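Local coordinates for protein putative transcriptional regulator (Salmonella typhimurium, PDB 1YYV) that probably binds DNA and regulates transcription as a dimeric winged helix-turn-helix factor of the HxlR family, at residues 77-82 against 91-96. Numbering follows the deposited sequence.
Sequences GFLNRV and VEYSLT
Backbone bonds join Asn80 to Ser94 and Val82 to Glu92 as antiparallel hydrogen-bonded pairs, each closed in both directions. Val82 N to Glu92 O measures 2.8 Å with a nearly straight N-H...O angle of 171°. Asn80 N meets Ser94 O at 2.7 Å, but along a more bent line. Leu79 with Leu95 and Arg81 with Tyr93 are the intervening non-hydrogen-bonded pairs, and here CA-H groups point at the carbonyls, as from Tyr93 CA to Asn80 O (3.2 Å).

Thr96 continues the pairing past the strands, bonding to Phe78 and to Gly77, just beyond the end of helix 66-76. Its N donates to Phe78 O from above the carbonyl plane, 55° out of it. Its hydroxyl, held between backbone N and carbonyl carbon, gives its proton to Gly77 O over 2.6 Å from OG1; the same oxygen caps Gly99 N as N-cap of helix 97-103. Gly77, at positive phi, closes helix 66-76 in a Schellman motif. The methyl CG2 of Thr96 lies 3.5 Å from Asn80 OD1, against the flat amide.

Apolar contacts gather on the face carrying Arg81 and Tyr93. With CG anti to the backbone N (chi1 177°), Arg81 runs alongside the phenol, its CG 3.6 Å from Tyr93 CE1, while CG2 of Val91, on the same strand as Tyr93, touches that same CG. Leu79 sends CD2 to Leu95 CD2 at 4.0 Å and, with Tyr93, packs on Leu70 of helix 66-76. Phe78 turns away, onto Leu98 and Val102 of helix 97-103 and onto Trp112 of the second subunit.

Strand 90-95 also bonds to strand 49-50, completing a three-stranded antiparallel sheet. A two-stranded hairpin following helix 66-76, probably the recognition helix, is the wing of the winged helix-turn-helix fold.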
loop_
_atom_site.group_PDB
_atom_site.type_symbol
_atom_site.label_atom_id
_atom_site.label_comp_id
_atom_site.label_asym_id
_atom_site.label_seq_id
_atom_site.Cartn_x
_atom_site.Cartn_y
_atom_site.Cartn_z
ATOM N N GLY A 77 -10.991 1.982 11.989
ATOM C CA GLY A 77 -11.016 3.189 12.810
ATOM C C GLY A 77 -10.611 4.437 12.051
ATOM O O GLY A 77 -10.278 5.471 12.674
ATOM N N PHE A 78 -10.649 4.354 10.715
ATOM C CA PHE A 78 -10.160 5.428 9.878
ATOM C C PHE A 78 -11.289 6.341 9.390
ATOM O O PHE A 78 -11.025 7.464 8.926
ATOM C CB PHE A 78 -9.373 4.879 8.672
ATOM C CG PHE A 78 -8.205 3.978 9.040
ATOM C CD1 PHE A 78 -7.323 4.317 10.083
ATOM C CD2 PHE A 78 -7.972 2.813 8.330
ATOM C CE1 PHE A 78 -6.248 3.509 10.404
ATOM C CE2 PHE A 78 -6.893 1.997 8.636
ATOM C CZ PHE A 78 -6.035 2.336 9.677
ATOM N N LEU A 79 -12.534 5.862 9.442
ATOM C CA LEU A 79 -13.653 6.660 8.928
ATOM C C LEU A 79 -14.770 6.828 9.929
ATOM O O LEU A 79 -15.062 5.930 10.723
ATOM C CB LEU A 79 -14.266 6.094 7.635
ATOM C CG LEU A 79 -13.366 5.568 6.540
ATOM C CD1 LEU A 79 -14.215 4.928 5.498
ATOM C CD2 LEU A 79 -12.436 6.651 5.945
ATOM N N ASN A 80 -15.359 8.014 9.880
ATOM C CA ASN A 80 -16.701 8.247 10.429
ATOM C C ASN A 80 -17.765 7.995 9.368
ATOM O O ASN A 80 -17.651 8.460 8.235
ATOM C CB ASN A 80 -16.798 9.640 11.034
ATOM C CG ASN A 80 -15.949 9.758 12.272
ATOM O OD1 ASN A 80 -15.146 10.689 12.401
ATOM N ND2 ASN A 80 -16.081 8.773 13.190
ATOM N N ARG A 81 -18.755 7.188 9.731
ATOM C CA ARG A 81 -19.894 6.986 8.864
ATOM C C ARG A 81 -21.208 7.486 9.484
ATOM O O ARG A 81 -21.667 6.978 10.520
ATOM C CB ARG A 81 -20.009 5.526 8.441
ATOM C CG ARG A 81 -21.244 5.277 7.577
ATOM C CD ARG A 81 -21.566 3.825 7.538
ATOM N NE ARG A 81 -21.871 3.359 8.882
ATOM C CZ ARG A 81 -22.378 2.161 9.168
ATOM N NH1 ARG A 81 -22.651 1.277 8.192
ATOM N NH2 ARG A 81 -22.620 1.848 10.440
ATOM N N VAL A 82 -21.812 8.483 8.846
ATOM C CA VAL A 82 -23.073 9.059 9.345
ATOM C C VAL A 82 -24.224 8.824 8.370
ATOM O O VAL A 82 -24.147 9.217 7.206
ATOM C CB VAL A 82 -22.947 10.569 9.648
ATOM C CG1 VAL A 82 -24.204 11.087 10.360
ATOM C CG2 VAL A 82 -21.712 10.844 10.499
ATOM N N VAL A 91 -25.496 8.322 2.940
ATOM C CA VAL A 91 -24.554 8.034 3.989
ATOM C C VAL A 91 -23.324 8.850 3.651
ATOM O O VAL A 91 -22.890 8.872 2.503
ATOM C CB VAL A 91 -24.274 6.514 4.103
ATOM C CG1 VAL A 91 -23.747 5.955 2.799
ATOM C CG2 VAL A 91 -23.360 6.241 5.243
ATOM N N GLU A 92 -22.798 9.542 4.650
ATOM C CA GLU A 92 -21.593 10.346 4.512
ATOM C C GLU A 92 -20.413 9.792 5.291
ATOM O O GLU A 92 -20.587 9.251 6.396
ATOM C CB GLU A 92 -21.868 11.786 4.967
ATOM C CG GLU A 92 -22.244 12.670 3.811
ATOM C CD GLU A 92 -23.078 13.819 4.227
ATOM O OE1 GLU A 92 -22.670 14.478 5.190
ATOM O OE2 GLU A 92 -24.156 14.061 3.590
ATOM N N TYR A 93 -19.225 9.982 4.700
ATOM C CA TYR A 93 -17.923 9.484 5.183
ATOM C C TYR A 93 -16.937 10.611 5.355
ATOM O O TYR A 93 -16.786 11.449 4.483
ATOM C CB TYR A 93 -17.321 8.466 4.171
ATOM C CG TYR A 93 -18.208 7.265 3.989
ATOM C CD1 TYR A 93 -18.172 6.217 4.904
ATOM C CD2 TYR A 93 -19.137 7.213 2.968
ATOM C CE1 TYR A 93 -19.027 5.129 4.781
ATOM C CE2 TYR A 93 -19.995 6.127 2.827
ATOM C CZ TYR A 93 -19.931 5.090 3.740
ATOM O OH TYR A 93 -20.752 3.996 3.630
ATOM N N SER A 94 -16.232 10.606 6.475
ATOM C CA SER A 94 -15.056 11.440 6.642
ATOM C C SER A 94 -13.991 10.657 7.424
ATOM O O SER A 94 -14.277 9.581 7.982
ATOM C CB SER A 94 -15.406 12.732 7.388
ATOM O OG SER A 94 -16.064 12.426 8.612
ATOM N N LEU A 95 -12.789 11.232 7.483
ATOM C CA LEU A 95 -11.672 10.671 8.228
ATOM C C LEU A 95 -11.718 11.017 9.714
ATOM O O LEU A 95 -12.004 12.149 10.098
ATOM C CB LEU A 95 -10.329 11.174 7.675
ATOM C CG LEU A 95 -10.001 10.916 6.219
ATOM C CD1 LEU A 95 -8.927 11.856 5.819
ATOM C CD2 LEU A 95 -9.599 9.459 5.977
ATOM N N THR A 96 -11.412 10.020 10.526
ATOM C CA THR A 96 -11.131 10.219 11.921
ATOM C C THR A 96 -9.718 10.827 12.034
ATOM O O THR A 96 -8.975 10.865 11.030
ATOM C CB THR A 96 -11.225 8.876 12.655
ATOM O OG1 THR A 96 -10.195 8.005 12.164
ATOM C CG2 THR A 96 -12.616 8.235 12.429
#